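Local coordinates for glycosylation Associate Protein 2 (Streptococcus agalactiae serotype V, PDB 6OYC) that probably serves, together with its partner proteins Gap1 and Gap3, in the glycosylation and accessory Sec export of serine-rich adhesins, at residues His276-Ala279 with Ile280-Phe284; Gln424-Thr428 with Ser429-Glu433. One frame throughout, in Å; residues are numbered along the deposited sequence.

Interaction 1 (His276-Ala279 with Ile280-Phe284)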
loop_
_atom_site.group_PDB
_atom_site.type_symbol
_atom_site.label_atom_id
_atom_site.label_comp_id
_atom_site.label_asym_id
_atom_site.label_seq_id
_atom_site.Cartn_x
_atom_site.Cartn_y
_atom_site.Cartn_z
ATOM N N HIS B 276 -7.439 1.579 -2.093
ATOM C CA HIS B 276 -8.448 2.598 -2.326
ATOM C C HIS B 276 -8.165 3.250 -3.674
ATOM O O HIS B 276 -7.011 3.305 -4.113
ATOM C CB HIS B 276 -8.454 3.645 -1.188
ATOM C CG HIS B 276 -8.245 3.053 0.175
ATOM N ND1 HIS B 276 -9.268 2.891 1.082
ATOM C CD2 HIS B 276 -7.131 2.567 0.775
ATOM C CE1 HIS B 276 -8.792 2.342 2.187
ATOM N NE2 HIS B 276 -7.500 2.129 2.024
ATOM N N ILE B 277 -9.217 3.737 -4.340
ATOM C CA ILE B 277 -9.081 4.231 -5.707
ATOM C C ILE B 277 -10.143 5.287 -5.992
ATOM O O ILE B 277 -11.235 5.269 -5.421
ATOM C CB ILE B 277 -9.159 3.056 -6.713
ATOM C CG1 ILE B 277 -8.638 3.468 -8.074
ATOM C CG2 ILE B 277 -10.572 2.503 -6.828
ATOM C CD1 ILE B 277 -8.143 2.283 -8.872
ATOM N N ASP B 278 -9.820 6.207 -6.892
ATOM C CA ASP B 278 -10.739 7.263 -7.293
ATOM C C ASP B 278 -11.210 7.030 -8.725
ATOM O O ASP B 278 -10.834 6.051 -9.369
ATOM C CB ASP B 278 -10.081 8.635 -7.116
ATOM C CG ASP B 278 -9.163 9.021 -8.263
ATOM O OD1 ASP B 278 -8.665 8.140 -9.009
ATOM O OD2 ASP B 278 -8.912 10.243 -8.407
ATOM N N ALA B 279 -12.016 7.971 -9.232
ATOM C CA ALA B 279 -12.692 7.766 -10.512
ATOM C C ALA B 279 -11.723 7.512 -11.658
ATOM O O ALA B 279 -12.071 6.794 -12.601
ATOM C CB ALA B 279 -13.576 8.966 -10.855
ATOM N N ILE B 280 -10.517 8.087 -11.621
ATOM C CA ILE B 280 -9.616 7.968 -12.762
ATOM C C ILE B 280 -8.570 6.876 -12.568
ATOM O O ILE B 280 -7.651 6.769 -13.376
ATOM C CB ILE B 280 -8.939 9.305 -13.113
ATOM C CG1 ILE B 280 -8.001 9.774 -11.998
ATOM C CG2 ILE B 280 -9.979 10.360 -13.495
ATOM C CD1 ILE B 280 -6.919 10.757 -12.494
ATOM N N GLY B 281 -8.711 6.033 -11.545
ATOM C CA GLY B 281 -7.770 4.946 -11.348
ATOM C C GLY B 281 -6.529 5.318 -10.573
ATOM O O GLY B 281 -5.522 4.603 -10.654
ATOM N N HIS B 282 -6.562 6.425 -9.834
ATOM C CA HIS B 282 -5.484 6.779 -8.928
ATOM C C HIS B 282 -5.677 6.038 -7.620
ATOM O O HIS B 282 -6.755 6.107 -7.025
ATOM C CB HIS B 282 -5.467 8.286 -8.679
ATOM C CG HIS B 282 -4.793 9.062 -9.759
ATOM N ND1 HIS B 282 -4.514 10.405 -9.642
ATOM C CD2 HIS B 282 -4.347 8.685 -10.982
ATOM C CE1 HIS B 282 -3.917 10.823 -10.747
ATOM N NE2 HIS B 282 -3.806 9.798 -11.576
ATOM N N GLU B 283 -4.640 5.327 -7.176
ATOM C CA GLU B 283 -4.709 4.500 -5.986
ATOM C C GLU B 283 -3.882 5.087 -4.851
ATOM O O GLU B 283 -2.910 5.816 -5.071
ATOM C CB GLU B 283 -4.203 3.074 -6.244
ATOM C CG GLU B 283 -4.753 2.410 -7.505
ATOM C CD GLU B 283 -3.911 1.212 -7.951
ATOM O OE1 GLU B 283 -4.329 0.050 -7.757
ATOM O OE2 GLU B 283 -2.814 1.440 -8.489
ATOM N N PHE B 284 -4.292 4.739 -3.629
ATOM C CA PHE B 284 -3.401 4.660 -2.485
ATOM C C PHE B 284 -3.745 3.389 -1.730
ATOM O O PHE B 284 -4.830 2.819 -1.892
ATOM C CB PHE B 284 -3.489 5.902 -1.551
ATOM C CG PHE B 284 -4.843 6.107 -0.882
ATOM C CD1 PHE B 284 -5.868 6.793 -1.535
ATOM C CD2 PHE B 284 -5.070 5.662 0.422
ATOM C CE1 PHE B 284 -7.099 7.000 -0.907
ATOM C CE2 PHE B 284 -6.300 5.872 1.060
ATOM C CZ PHE B 284 -7.312 6.534 0.396
HETATM O O HOH W 1 -6.695 11.898 -8.531
#

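Interaction 2 (Gln424-Thr428 with Ser429-Glu433)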
loop_
_atom_site.group_PDB
_atom_site.type_symbol
_atom_site.label_atom_id
_atom_site.label_comp_id
_atom_site.label_asym_id
_atom_site.label_seq_id
_atom_site.Cartn_x
_atom_site.Cartn_y
_atom_site.Cartn_z
ATOM N N GLN B 424 -1.740 20.436 -12.057
ATOM C CA GLN B 424 -2.002 21.693 -12.741
ATOM C C GLN B 424 -2.284 21.537 -14.224
ATOM O O GLN B 424 -2.983 22.373 -14.794
ATOM C CB GLN B 424 -0.816 22.652 -12.569
ATOM C CG GLN B 424 -0.547 23.035 -11.127
ATOM C CD GLN B 424 -1.778 23.591 -10.446
ATOM O OE1 GLN B 424 -2.547 24.362 -11.043
ATOM N NE2 GLN B 424 -1.977 23.204 -9.184
ATOM N N GLY B 425 -1.748 20.501 -14.867
ATOM C CA GLY B 425 -1.957 20.311 -16.283
ATOM C C GLY B 425 -0.985 21.036 -17.185
ATOM O O GLY B 425 -1.073 20.876 -18.408
ATOM N N ASP B 426 -0.060 21.821 -16.635
ATOM C CA ASP B 426 0.984 22.441 -17.444
ATOM C C ASP B 426 2.116 22.889 -16.533
ATOM O O ASP B 426 2.007 22.859 -15.306
ATOM C CB ASP B 426 0.442 23.614 -18.269
ATOM C CG ASP B 426 0.199 24.852 -17.432
ATOM O OD1 ASP B 426 1.188 25.510 -17.023
ATOM O OD2 ASP B 426 -0.989 25.163 -17.185
ATOM N N LEU B 427 3.203 23.334 -17.151
ATOM C CA LEU B 427 4.413 23.660 -16.416
ATOM C C LEU B 427 4.700 25.155 -16.372
ATOM O O LEU B 427 5.852 25.546 -16.146
ATOM C CB LEU B 427 5.603 22.918 -17.017
ATOM C CG LEU B 427 5.531 21.411 -16.819
ATOM C CD1 LEU B 427 6.836 20.796 -17.246
ATOM C CD2 LEU B 427 5.192 21.064 -15.351
ATOM N N THR B 428 3.694 26.003 -16.577
ATOM C CA THR B 428 3.965 27.432 -16.503
ATOM C C THR B 428 4.368 27.811 -15.082
ATOM O O THR B 428 3.992 27.152 -14.106
ATOM C CB THR B 428 2.752 28.256 -16.957
ATOM O OG1 THR B 428 1.610 27.948 -16.151
ATOM C CG2 THR B 428 2.427 27.973 -18.420
ATOM N N SER B 429 5.177 28.870 -14.974
ATOM C CA SER B 429 5.524 29.399 -13.657
ATOM C C SER B 429 4.277 29.804 -12.873
ATOM O O SER B 429 4.243 29.675 -11.642
ATOM C CB SER B 429 6.479 30.584 -13.807
ATOM O OG SER B 429 6.009 31.472 -14.807
ATOM N N SER B 430 3.238 30.275 -13.564
ATOM C CA SER B 430 1.967 30.538 -12.900
ATOM C C SER B 430 1.407 29.268 -12.264
ATOM O O SER B 430 1.001 29.273 -11.097
ATOM C CB SER B 430 0.978 31.132 -13.902
ATOM O OG SER B 430 -0.356 30.994 -13.446
ATOM N N SER B 431 1.381 28.163 -13.017
ATOM C CA SER B 431 0.940 26.891 -12.450
ATOM C C SER B 431 1.813 26.478 -11.274
ATOM O O SER B 431 1.319 25.901 -10.296
ATOM C CB SER B 431 0.952 25.798 -13.524
ATOM O OG SER B 431 -0.241 25.807 -14.290
ATOM N N SER B 432 3.113 26.760 -11.348
ATOM C CA SER B 432 4.011 26.364 -10.267
ATOM C C SER B 432 3.615 27.024 -8.945
ATOM O O SER B 432 3.557 26.361 -7.900
ATOM C CB SER B 432 5.451 26.702 -10.643
ATOM O OG SER B 432 6.016 25.676 -11.434
ATOM N N GLU B 433 3.308 28.326 -8.979
ATOM C CA GLU B 433 2.882 29.006 -7.763
ATOM C C GLU B 433 1.509 28.512 -7.320
ATOM O O GLU B 433 1.225 28.427 -6.118
ATOM C CB GLU B 433 2.902 30.529 -7.972
ATOM C CG GLU B 433 1.578 31.161 -8.439
ATOM C CD GLU B 433 1.713 32.660 -8.711
ATOM O OE1 GLU B 433 2.827 33.185 -8.499
ATOM O OE2 GLU B 433 0.719 33.305 -9.139
#

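Interaction 1 (His276-Ala279 with Ile280-Phe284)
Asp278 OD1 is gripped by two backbone N-H groups, one from Ile280 inside the turn that Asp278 begins and one from His282 just beyond it: His282 N lies 2.8 Å from Asp278 OD1, meeting it almost straight along the carboxylate C-O bond, and Ile280 N makes a weaker, more bent bond at 3.2 Å to Asp278 OD1. The carboxylate gets there because CG sits between the backbone N and the carbonyl carbon (chi1 81°), which folds it back over the turn. Its second oxygen, OD2, accepts from a water at 2.8 Å that also takes a weak bond from His282 ND1; Ser340 is a further partner of Asp278 OD2, and Tyr157 of His282 NE2. Asp278 and His282 run side by side, with carboxylate and imidazole planes only 16° apart. Ile280 reaches across with CD1 over the centre of one face of the His282 ring. These side chains dress a beta hairpin, strands 274-277 and 283-289, closed by a type I turn from Asp278 to Gly281 in which Gly281 N bonds to Asp278 O. Gly281 takes a positive phi, and Asp278 N donates to His282 O, so the connection fits a type I turn plus G1 bulge. Next along the ladder, His276 and Phe284 form the hydrogen-bonded antiparallel pair. Their rings, both on one face of the sheet, are nearly parallel, 9° apart, but slid so far that they barely overlap; His276 CB instead packs over the Phe284 face, 3.7 Å from the ring centroid. Thr286 holds His276 NE2. On the other face Ile277 CD1 lies alongside Glu283 CG at 3.7 Å, and the Glu283 carboxylate forms salt bridges with Arg275 and Arg260.

Interaction 2 (Gln424-Thr428 with Ser429-Glu433)
The Thr428 carbonyl accepts Ser432 N at 2.9 Å, in the carbonyl plane, and so begins the regular bonding of helix 429-444 at the end of a short loop that leads over from helix 416-424. Within that loop Asp426 OD1 takes two donors from Thr428: the backbone N at 2.6 Å from Asp426 OD1, nearly along the carboxylate C-O bond, and the hydroxyl OG1, also 2.6 Å from Asp426 OD1, on its syn lone pair. The first of these bonds closes an Asx turn. With its proton committed to the carboxylate, Thr428 OG1 turns its acceptor side to the helix and receives Ser431 N at 3.1 Å. Thr428 is therefore the N-cap of helix 429-444, its hydroxyl standing in for a carbonyl that the first turn lacks. The torsion that makes this possible places OG1 between backbone N and carbonyl carbon (chi1 58°), where it can face Asp426 and the helix start together. Asp426, as an acid beside the N-terminus of a helix, would probably be favoured in its charged form by the helix dipole. Ser431, buried in the first turn, brings its hydroxyl across to the carboxylate; Ser431 OG lies 3.1 Å from Asp426 OD2 and as near to Asp426 OD1, a weak interaction with the acid group. The aliphatic part of Gln424 packs against Ser431, with Gln424 CB 3.6 Å from Ser431 OG and Gln424 CG 3.5 Å from Ser431 O, the side chain being bent at chi2 (-54°). Gln420 of the preceding helix ties this corner together, bonding the Asp426 carbonyl and the Ser432 hydroxyl.

Overall arrangement
In both contacts an aspartate oxygen accepts from backbone N-H further along the chain: two in the hairpin turn, one, with a hydroxyl, at the helix start. Interaction 1 is partly buried, five of its nine residues being buried, at the hairpin on one edge of the mixed eight-stranded sheet, between strand 185-195 and helix 341-358; rings and a water join the backbone ladder there. Interaction 2 is peripheral and largely at the surface, with two of eight residues buried, and joins helices 416-424 and 429-444 with hydroxyls, one acid, a glutamine's aliphatic chain and a backbone bond, no aromatic group taking part. The centres of interactions 1 and 2 are about 23 Å apart, without touching.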